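Local coordinates for beta-lactamase Rm3 (Uncultured bacterium, PDB 5IQK), which hydrolyses the amide bond of beta-lactam antibiotics as a zinc-dependent subclass B3 metallo-beta-lactamase, and so probably confers antibiotic resistance, at residues V36-I45 and N141-A149; I67-N75 and L89-A99. All blocks are in the same frame, centred on the assembly; numbering follows the deposited sequence.

Contact 1: residues V36-I45 and N141-A149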
loop_
_atom_site.group_PDB
_atom_site.type_symbol
_atom_site.label_atom_id
_atom_site.label_comp_id
_atom_site.label_asym_id
_atom_site.label_seq_id
_atom_site.Cartn_x
_atom_site.Cartn_y
_atom_site.Cartn_z
ATOM N N VAL A 36 -5.703 9.798 -5.893
ATOM C CA VAL A 36 -6.498 10.777 -5.179
ATOM C C VAL A 36 -6.323 12.121 -5.895
ATOM O O VAL A 36 -5.231 12.686 -5.910
ATOM C CB VAL A 36 -6.092 10.906 -3.686
ATOM C CG1 VAL A 36 -7.106 11.788 -2.951
ATOM C CG2 VAL A 36 -5.960 9.523 -3.024
ATOM N N THR A 37 -7.398 12.622 -6.485
ATOM C CA THR A 37 -7.294 13.693 -7.472
ATOM C C THR A 37 -7.666 15.078 -6.943
ATOM O O THR A 37 -8.376 15.215 -5.946
ATOM C CB THR A 37 -8.196 13.403 -8.680
ATOM O OG1 THR A 37 -9.564 13.397 -8.257
ATOM C CG2 THR A 37 -7.851 12.040 -9.308
ATOM N N SER A 38 -7.183 16.101 -7.639
ATOM C CA SER A 38 -7.618 17.474 -7.400
ATOM C C SER A 38 -7.325 18.293 -8.649
ATOM O O SER A 38 -6.595 17.848 -9.531
ATOM C CB SER A 38 -6.920 18.078 -6.179
ATOM O OG SER A 38 -5.684 18.670 -6.540
ATOM N N PRO A 39 -7.908 19.498 -8.744
ATOM C CA PRO A 39 -7.615 20.331 -9.916
ATOM C C PRO A 39 -6.191 20.890 -9.902
ATOM O O PRO A 39 -5.729 21.428 -10.907
ATOM C CB PRO A 39 -8.654 21.449 -9.817
ATOM C CG PRO A 39 -9.022 21.503 -8.374
ATOM C CD PRO A 39 -8.944 20.092 -7.882
ATOM N N GLN A 40 -5.513 20.752 -8.767
ATOM C CA GLN A 40 -4.129 21.189 -8.618
ATOM C C GLN A 40 -3.136 20.033 -8.784
ATOM O O GLN A 40 -1.947 20.187 -8.537
ATOM C CB GLN A 40 -3.933 21.848 -7.255
ATOM C CG GLN A 40 -4.741 23.137 -7.076
ATOM C CD GLN A 40 -4.588 23.730 -5.695
ATOM O OE1 GLN A 40 -3.492 23.752 -5.138
ATOM N NE2 GLN A 40 -5.690 24.216 -5.131
ATOM N N GLY A 41 -3.635 18.880 -9.209
ATOM C CA GLY A 41 -2.790 17.716 -9.419
ATOM C C GLY A 41 -3.161 16.593 -8.474
ATOM O O GLY A 41 -3.953 16.789 -7.551
ATOM N N HIS A 42 -2.569 15.418 -8.683
ATOM C CA HIS A 42 -2.994 14.227 -7.963
ATOM C C HIS A 42 -1.922 13.562 -7.110
ATOM O O HIS A 42 -0.722 13.780 -7.275
ATOM C CB HIS A 42 -3.519 13.166 -8.931
ATOM C CG HIS A 42 -4.287 13.719 -10.085
ATOM N ND1 HIS A 42 -5.299 14.646 -9.937
ATOM C CD2 HIS A 42 -4.177 13.491 -11.414
ATOM C CE1 HIS A 42 -5.789 14.951 -11.124
ATOM N NE2 HIS A 42 -5.127 14.264 -12.038
ATOM N N VAL A 43 -2.403 12.715 -6.217
ATOM C CA VAL A 43 -1.552 11.859 -5.397
ATOM C C VAL A 43 -1.765 10.422 -5.849
ATOM O O VAL A 43 -2.900 10.006 -6.097
ATOM C CB VAL A 43 -1.870 11.993 -3.913
ATOM C CG1 VAL A 43 -0.970 11.048 -3.079
ATOM C CG2 VAL A 43 -1.680 13.436 -3.468
ATOM N N LEU A 44 -0.665 9.683 -5.993
ATOM C CA LEU A 44 -0.721 8.280 -6.382
ATOM C C LEU A 44 -0.099 7.458 -5.279
ATOM O O LEU A 44 0.966 7.808 -4.786
ATOM C CB LEU A 44 0.003 8.047 -7.708
ATOM C CG LEU A 44 0.018 6.629 -8.268
ATOM C CD1 LEU A 44 -1.402 6.167 -8.539
ATOM C CD2 LEU A 44 0.855 6.570 -9.538
ATOM N N ILE A 45 -0.787 6.401 -4.867
ATOM C CA ILE A 45 -0.289 5.540 -3.804
ATOM C C ILE A 45 0.091 4.176 -4.353
ATOM O O ILE A 45 -0.751 3.460 -4.900
ATOM C CB ILE A 45 -1.321 5.376 -2.676
ATOM C CG1 ILE A 45 -1.802 6.749 -2.200
ATOM C CG2 ILE A 45 -0.725 4.603 -1.498
ATOM C CD1 ILE A 45 -2.787 6.680 -1.062
ATOM N N ASN A 141 0.732 17.125 1.253
ATOM C CA ASN A 141 -0.394 17.620 0.475
ATOM C C ASN A 141 -0.050 17.925 -0.968
ATOM O O ASN A 141 1.106 18.182 -1.314
ATOM C CB ASN A 141 -0.992 18.869 1.134
ATOM C CG ASN A 141 -0.226 20.135 0.803
ATOM O OD1 ASN A 141 0.871 20.356 1.314
ATOM N ND2 ASN A 141 -0.809 20.982 -0.051
ATOM N N VAL A 142 -1.076 17.833 -1.806
ATOM C CA VAL A 142 -1.054 18.376 -3.151
ATOM C C VAL A 142 -2.328 19.188 -3.234
ATOM O O VAL A 142 -3.418 18.634 -3.302
ATOM C CB VAL A 142 -1.022 17.296 -4.248
ATOM C CG1 VAL A 142 -1.092 17.944 -5.638
ATOM C CG2 VAL A 142 0.220 16.415 -4.108
ATOM N N GLY A 143 -2.193 20.508 -3.198
ATOM C CA GLY A 143 -3.352 21.369 -3.122
ATOM C C GLY A 143 -4.201 21.061 -1.904
ATOM O O GLY A 143 -3.698 21.059 -0.783
ATOM N N PRO A 144 -5.487 20.764 -2.122
ATOM C CA PRO A 144 -6.450 20.563 -1.035
ATOM C C PRO A 144 -6.475 19.161 -0.433
ATOM O O PRO A 144 -7.105 18.981 0.608
ATOM C CB PRO A 144 -7.781 20.850 -1.720
ATOM C CG PRO A 144 -7.564 20.335 -3.098
ATOM C CD PRO A 144 -6.144 20.726 -3.439
ATOM N N VAL A 145 -5.816 18.188 -1.054
ATOM C CA VAL A 145 -5.799 16.843 -0.483
ATOM C C VAL A 145 -4.621 16.695 0.466
ATOM O O VAL A 145 -3.464 16.879 0.091
ATOM C CB VAL A 145 -5.748 15.750 -1.564
ATOM C CG1 VAL A 145 -4.753 16.100 -2.637
ATOM C CG2 VAL A 145 -5.425 14.376 -0.954
ATOM N N TYR A 146 -4.950 16.408 1.719
ATOM C CA TYR A 146 -3.972 16.278 2.786
ATOM C C TYR A 146 -3.893 14.858 3.295
ATOM O O TYR A 146 -4.894 14.276 3.717
ATOM C CB TYR A 146 -4.288 17.239 3.926
ATOM C CG TYR A 146 -4.024 18.676 3.544
ATOM C CD1 TYR A 146 -2.857 19.311 3.950
ATOM C CD2 TYR A 146 -4.928 19.389 2.773
ATOM C CE1 TYR A 146 -2.601 20.628 3.602
ATOM C CE2 TYR A 146 -4.679 20.705 2.413
ATOM C CZ TYR A 146 -3.515 21.320 2.829
ATOM O OH TYR A 146 -3.270 22.632 2.477
ATOM N N LEU A 147 -2.703 14.287 3.176
ATOM C CA LEU A 147 -2.462 12.903 3.547
ATOM C C LEU A 147 -1.633 12.867 4.815
ATOM O O LEU A 147 -0.823 13.768 5.052
ATOM C CB LEU A 147 -1.764 12.171 2.410
ATOM C CG LEU A 147 -2.672 12.094 1.186
ATOM C CD1 LEU A 147 -1.961 12.644 -0.025
ATOM C CD2 LEU A 147 -3.092 10.654 0.958
ATOM N N THR A 148 -1.861 11.853 5.641
ATOM C CA THR A 148 -1.090 11.677 6.863
ATOM C C THR A 148 -0.516 10.271 6.885
ATOM O O THR A 148 -1.213 9.293 6.604
ATOM C CB THR A 148 -1.943 11.923 8.131
ATOM O OG1 THR A 148 -2.466 13.252 8.098
ATOM C CG2 THR A 148 -1.108 11.766 9.394
ATOM N N ALA A 149 0.774 10.188 7.179
ATOM C CA ALA A 149 1.468 8.909 7.260
ATOM C C ALA A 149 1.372 8.314 8.657
ATOM O O ALA A 149 1.450 9.028 9.657
ATOM C CB ALA A 149 2.914 9.085 6.860
#

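Contact 2: residues I67-N75 and L89-A99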
loop_
_atom_site.group_PDB
_atom_site.type_symbol
_atom_site.label_atom_id
_atom_site.label_comp_id
_atom_site.label_asym_id
_atom_site.label_seq_id
_atom_site.Cartn_x
_atom_site.Cartn_y
_atom_site.Cartn_z
ATOM N N ILE A 67 -0.893 10.851 -15.968
ATOM C CA ILE A 67 0.251 10.592 -15.096
ATOM C C ILE A 67 1.046 11.886 -14.939
ATOM O O ILE A 67 1.667 12.128 -13.909
ATOM C CB ILE A 67 1.157 9.465 -15.656
ATOM C CG1 ILE A 67 2.287 9.131 -14.670
ATOM C CG2 ILE A 67 1.712 9.837 -17.026
ATOM C CD1 ILE A 67 1.785 8.630 -13.346
ATOM N N GLU A 68 0.969 12.749 -15.953
ATOM C CA GLU A 68 1.689 14.011 -15.942
ATOM C C GLU A 68 1.161 14.937 -14.853
ATOM O O GLU A 68 1.826 15.895 -14.466
ATOM C CB GLU A 68 1.582 14.701 -17.314
ATOM C CG GLU A 68 2.343 14.000 -18.430
ATOM C CD GLU A 68 1.546 12.876 -19.078
ATOM O OE1 GLU A 68 0.367 12.674 -18.706
ATOM O OE2 GLU A 68 2.106 12.183 -19.954
ATOM N N ASP A 69 -0.046 14.663 -14.371
ATOM C CA ASP A 69 -0.665 15.517 -13.363
ATOM C C ASP A 69 -0.478 14.977 -11.949
ATOM O O ASP A 69 -0.919 15.591 -10.980
ATOM C CB ASP A 69 -2.149 15.701 -13.666
ATOM C CG ASP A 69 -2.379 16.525 -14.925
ATOM O OD1 ASP A 69 -1.551 17.414 -15.205
ATOM O OD2 ASP A 69 -3.377 16.282 -15.627
ATOM N N VAL A 70 0.154 13.815 -11.835
ATOM C CA VAL A 70 0.512 13.288 -10.526
ATOM C C VAL A 70 1.661 14.104 -9.956
ATOM O O VAL A 70 2.714 14.209 -10.570
ATOM C CB VAL A 70 0.895 11.801 -10.610
ATOM C CG1 VAL A 70 1.554 11.327 -9.302
ATOM C CG2 VAL A 70 -0.331 10.977 -10.924
ATOM N N LYS A 71 1.467 14.687 -8.782
ATOM C CA LYS A 71 2.495 15.563 -8.226
ATOM C C LYS A 71 3.156 14.976 -6.985
ATOM O O LYS A 71 4.175 15.479 -6.526
ATOM C CB LYS A 71 1.896 16.931 -7.935
ATOM C CG LYS A 71 1.440 17.603 -9.236
ATOM C CD LYS A 71 1.151 19.073 -9.111
ATOM C CE LYS A 71 0.593 19.595 -10.432
ATOM N NZ LYS A 71 1.271 18.954 -11.599
ATOM N N LEU A 72 2.581 13.904 -6.458
ATOM C CA LEU A 72 3.165 13.210 -5.311
ATOM C C LEU A 72 2.842 11.729 -5.384
ATOM O O LEU A 72 1.700 11.358 -5.633
ATOM C CB LEU A 72 2.642 13.790 -4.001
ATOM C CG LEU A 72 3.134 13.179 -2.684
ATOM C CD1 LEU A 72 4.646 13.295 -2.517
ATOM C CD2 LEU A 72 2.406 13.811 -1.520
ATOM N N ILE A 73 3.854 10.894 -5.172
ATOM C CA ILE A 73 3.684 9.446 -5.138
ATOM C C ILE A 73 4.047 8.938 -3.743
ATOM O O ILE A 73 5.106 9.288 -3.218
ATOM C CB ILE A 73 4.572 8.744 -6.178
ATOM C CG1 ILE A 73 4.261 9.270 -7.583
ATOM C CG2 ILE A 73 4.418 7.223 -6.080
ATOM C CD1 ILE A 73 5.226 8.785 -8.638
ATOM N N LEU A 74 3.162 8.146 -3.145
ATOM C CA LEU A 74 3.386 7.604 -1.807
ATOM C C LEU A 74 3.679 6.112 -1.859
ATOM O O LEU A 74 3.152 5.397 -2.696
ATOM C CB LEU A 74 2.177 7.844 -0.913
ATOM C CG LEU A 74 1.697 9.302 -0.943
ATOM C CD1 LEU A 74 0.473 9.479 -0.067
ATOM C CD2 LEU A 74 2.806 10.261 -0.542
ATOM N N ASN A 75 4.524 5.656 -0.944
ATOM C CA ASN A 75 4.869 4.247 -0.841
ATOM C C ASN A 75 4.333 3.644 0.458
ATOM O O ASN A 75 4.253 4.329 1.481
ATOM C CB ASN A 75 6.390 4.073 -0.921
ATOM C CG ASN A 75 6.831 2.645 -0.639
ATOM O OD1 ASN A 75 7.524 2.379 0.349
ATOM N ND2 ASN A 75 6.406 1.716 -1.485
ATOM N N LEU A 89 6.971 5.367 -12.739
ATOM C CA LEU A 89 5.921 6.320 -12.415
ATOM C C LEU A 89 6.523 7.691 -12.121
ATOM O O LEU A 89 5.994 8.723 -12.563
ATOM C CB LEU A 89 5.089 5.827 -11.234
ATOM C CG LEU A 89 4.272 4.572 -11.541
ATOM C CD1 LEU A 89 3.662 4.003 -10.277
ATOM C CD2 LEU A 89 3.187 4.884 -12.590
ATOM N N GLN A 90 7.645 7.704 -11.411
ATOM C CA GLN A 90 8.348 8.957 -11.147
ATOM C C GLN A 90 8.838 9.614 -12.430
ATOM O O GLN A 90 8.649 10.811 -12.627
ATOM C CB GLN A 90 9.525 8.726 -10.205
ATOM C CG GLN A 90 10.455 9.925 -10.062
ATOM C CD GLN A 90 11.279 9.833 -8.795
ATOM O OE1 GLN A 90 12.367 9.253 -8.791
ATOM N NE2 GLN A 90 10.771 10.413 -7.712
ATOM N N ARG A 91 9.452 8.835 -13.313
ATOM C CA ARG A 91 9.951 9.387 -14.569
ATOM C C ARG A 91 8.835 9.996 -15.407
ATOM O O ARG A 91 9.019 11.044 -16.026
ATOM C CB ARG A 91 10.673 8.319 -15.384
ATOM C CG ARG A 91 12.110 8.082 -14.969
ATOM C CD ARG A 91 12.857 7.308 -16.045
ATOM N NE ARG A 91 12.159 6.081 -16.427
ATOM C CZ ARG A 91 12.296 4.917 -15.796
ATOM N NH1 ARG A 91 13.097 4.827 -14.743
ATOM N NH2 ARG A 91 11.627 3.848 -16.211
ATOM N N ARG A 92 7.671 9.350 -15.412
ATOM C CA ARG A 92 6.564 9.793 -16.264
ATOM C C ARG A 92 5.799 10.974 -15.661
ATOM O O ARG A 92 5.111 11.705 -16.374
ATOM C CB ARG A 92 5.599 8.630 -16.532
ATOM C CG ARG A 92 6.152 7.523 -17.442
ATOM C CD ARG A 92 6.215 7.973 -18.900
ATOM N NE ARG A 92 4.892 8.300 -19.430
ATOM C CZ ARG A 92 4.054 7.407 -19.950
ATOM N NH1 ARG A 92 4.403 6.133 -20.036
ATOM N NH2 ARG A 92 2.869 7.793 -20.394
ATOM N N SER A 93 5.900 11.151 -14.347
ATOM C CA SER A 93 5.178 12.228 -13.673
ATOM C C SER A 93 6.088 13.365 -13.219
ATOM O O SER A 93 5.636 14.505 -13.048
ATOM C CB SER A 93 4.411 11.673 -12.475
ATOM O OG SER A 93 5.305 11.157 -11.505
ATOM N N ASN A 94 7.362 13.034 -13.017
ATOM C CA ASN A 94 8.344 13.937 -12.434
ATOM C C ASN A 94 7.948 14.290 -10.997
ATOM O O ASN A 94 8.331 15.329 -10.472
ATOM C CB ASN A 94 8.503 15.200 -13.298
ATOM C CG ASN A 94 9.805 15.921 -13.044
ATOM O OD1 ASN A 94 10.771 15.325 -12.571
ATOM N ND2 ASN A 94 9.845 17.209 -13.369
ATOM N N ALA A 95 7.194 13.394 -10.362
ATOM C CA ALA A 95 6.750 13.580 -8.984
ATOM C C ALA A 95 7.776 13.062 -7.987
ATOM O O ALA A 95 8.509 12.117 -8.275
ATOM C CB ALA A 95 5.411 12.876 -8.754
ATOM N N LEU A 96 7.823 13.679 -6.810
ATOM C CA LEU A 96 8.607 13.124 -5.710
ATOM C C LEU A 96 7.917 11.908 -5.120
ATOM O O LEU A 96 6.692 11.806 -5.173
ATOM C CB LEU A 96 8.835 14.163 -4.619
ATOM C CG LEU A 96 9.788 15.279 -5.026
ATOM C CD1 LEU A 96 9.638 16.470 -4.099
ATOM C CD2 LEU A 96 11.212 14.740 -5.018
ATOM N N VAL A 97 8.709 10.993 -4.563
ATOM C CA VAL A 97 8.179 9.812 -3.894
ATOM C C VAL A 97 8.389 9.924 -2.382
ATOM O O VAL A 97 9.497 10.202 -1.923
ATOM C CB VAL A 97 8.846 8.511 -4.411
ATOM C CG1 VAL A 97 8.471 7.346 -3.544
ATOM C CG2 VAL A 97 8.454 8.244 -5.862
ATOM N N ALA A 98 7.331 9.713 -1.608
ATOM C CA ALA A 98 7.463 9.739 -0.154
ATOM C C ALA A 98 7.417 8.320 0.409
ATOM O O ALA A 98 6.544 7.527 0.058
ATOM C CB ALA A 98 6.374 10.598 0.472
ATOM N N ALA A 99 8.365 8.017 1.283
ATOM C CA ALA A 99 8.468 6.695 1.887
ATOM C C ALA A 99 9.085 6.826 3.260
ATOM O O ALA A 99 9.726 7.838 3.556
ATOM C CB ALA A 99 9.289 5.770 1.021
HETATM O O HOH W 1 4.964 10.926 -19.136
HETATM O O HOH W 2 4.631 16.030 -11.301
#

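Contact 1: residues V36-I45 and N141-A149
Val-43 CG2 and Leu-147 CD1 meet end to end at 3.5 Å in the apolar layer between two sheets. The same CG2 meets Val-142 CG2 at 3.6 Å, the two valines lying antiparallel, side by side. Beside this pair, Val-36 CG1 packs on Val-145 CG2 at 3.7 Å, each methyl turned to the other by standing anti to its backbone N.

At the turns polar side chains meet Gly-143 and Pro-144 by van der Waals packing alone. One face of the Gln-40 amide lies over Gly-143 CA and Pro-144 CD, with Gln-40 OE1 3.1 Å from Gly-143 CA. Ser-38 OG, 3.7 Å from Pro-144 CD, is engaged within its own type I turn: it donates to Gly-41 O at 2.7 Å and accepts from Gln-40 N in an ST turn. Gly-143, at positive phi, belongs to the opposing type II' turn.

The axes of strands 42-45 and 145-149 come within 9.0 Å at 29°. Their two sheets pack face to face in the alpha-beta/beta-alpha sandwich of metallo-beta-lactamases. Trp-164 of strand 160-168 touches Val-36, Ile-45 and Leu-147, while strand 70-74 adds Leu-74 against Val-43 and Leu-147.

Contact 2: residues I67-N75 and L89-A99
Ile-73 and Val-97 pair in register on neighbouring parallel strands, Ile-73 CB lying 3.9 Å from Val-97 CG2. Three backbone hydrogen bonds join the strands: Ile-73 N to Leu-96 O, Ala-98 N to Ile-73 O (2.8 Å) and Asn-75 N to Ala-98 O. Beyond Ile-73 CB the side chain runs under the helix end; CG1 stands anti to the carbonyl carbon (chi1 -58°), and CD1 reaches Leu-89 CB and Ser-93 OG. Ile-67 closes the other end of this apolar patch, crossing Arg-92 at about a right angle with its CG1 3.8 Å from Arg-92 CB. On the other face of the sheet, Leu-74 CD2 packs on Ala-98 CB at 3.7 Å.

Strand 70-74, helix 86-93 and strand 96-99 form a beta-alpha-beta crossover, in which residues 89-93 of the helix run back at 154° to strand 70-74. The chain leaves the helix at Asn-94, with positive phi.

Ser-93 OG fixes this exit, donating to Leu-89 O at 2.7 Å and accepting from Ala-95 N in an ST turn. Gln-90 NE2 gives a hydrogen bond to Ala-95 O at 2.9 Å and another to Asp-130 O. Two waters extend the contact: one bridges Val-70 O and Ser-93 O, while the other accepts from Arg-92 NE and donates to Arg-92 O and Glu-68 OE2, linking charged groups that do not form a direct salt bridge. Toward the metal site, Asn-75 CB touches Ala-99 CB, and Asn-75 ND2 is hydrogen-bonded to the backbone O of the zinc ligand His-77.

Overall arrangement
From the N terminus, strand 42-45 follows strand 34-36 across a tight turn, and the chain then runs through helix 53-62 to strand 70-74, its parallel neighbour in the seven-stranded sheet. Contact 2 closes a short loop through the zinc ligands His-77, His-79 and, on helix 80-83, Asp-81 and His-82. After strand 131-133 the chain enters the five-stranded sheet, where 141-149 returns to 36-45 and closes the longer loop of contact 1, within which contact 2 is nested. Contact 1 thus joins the two sheets, whereas contact 2 ties two neighbouring strands to the helix between them; probable hydrogen bonds from Leu-74 N to Leu-44 O and from Lys-71 N to His-42 O join the two.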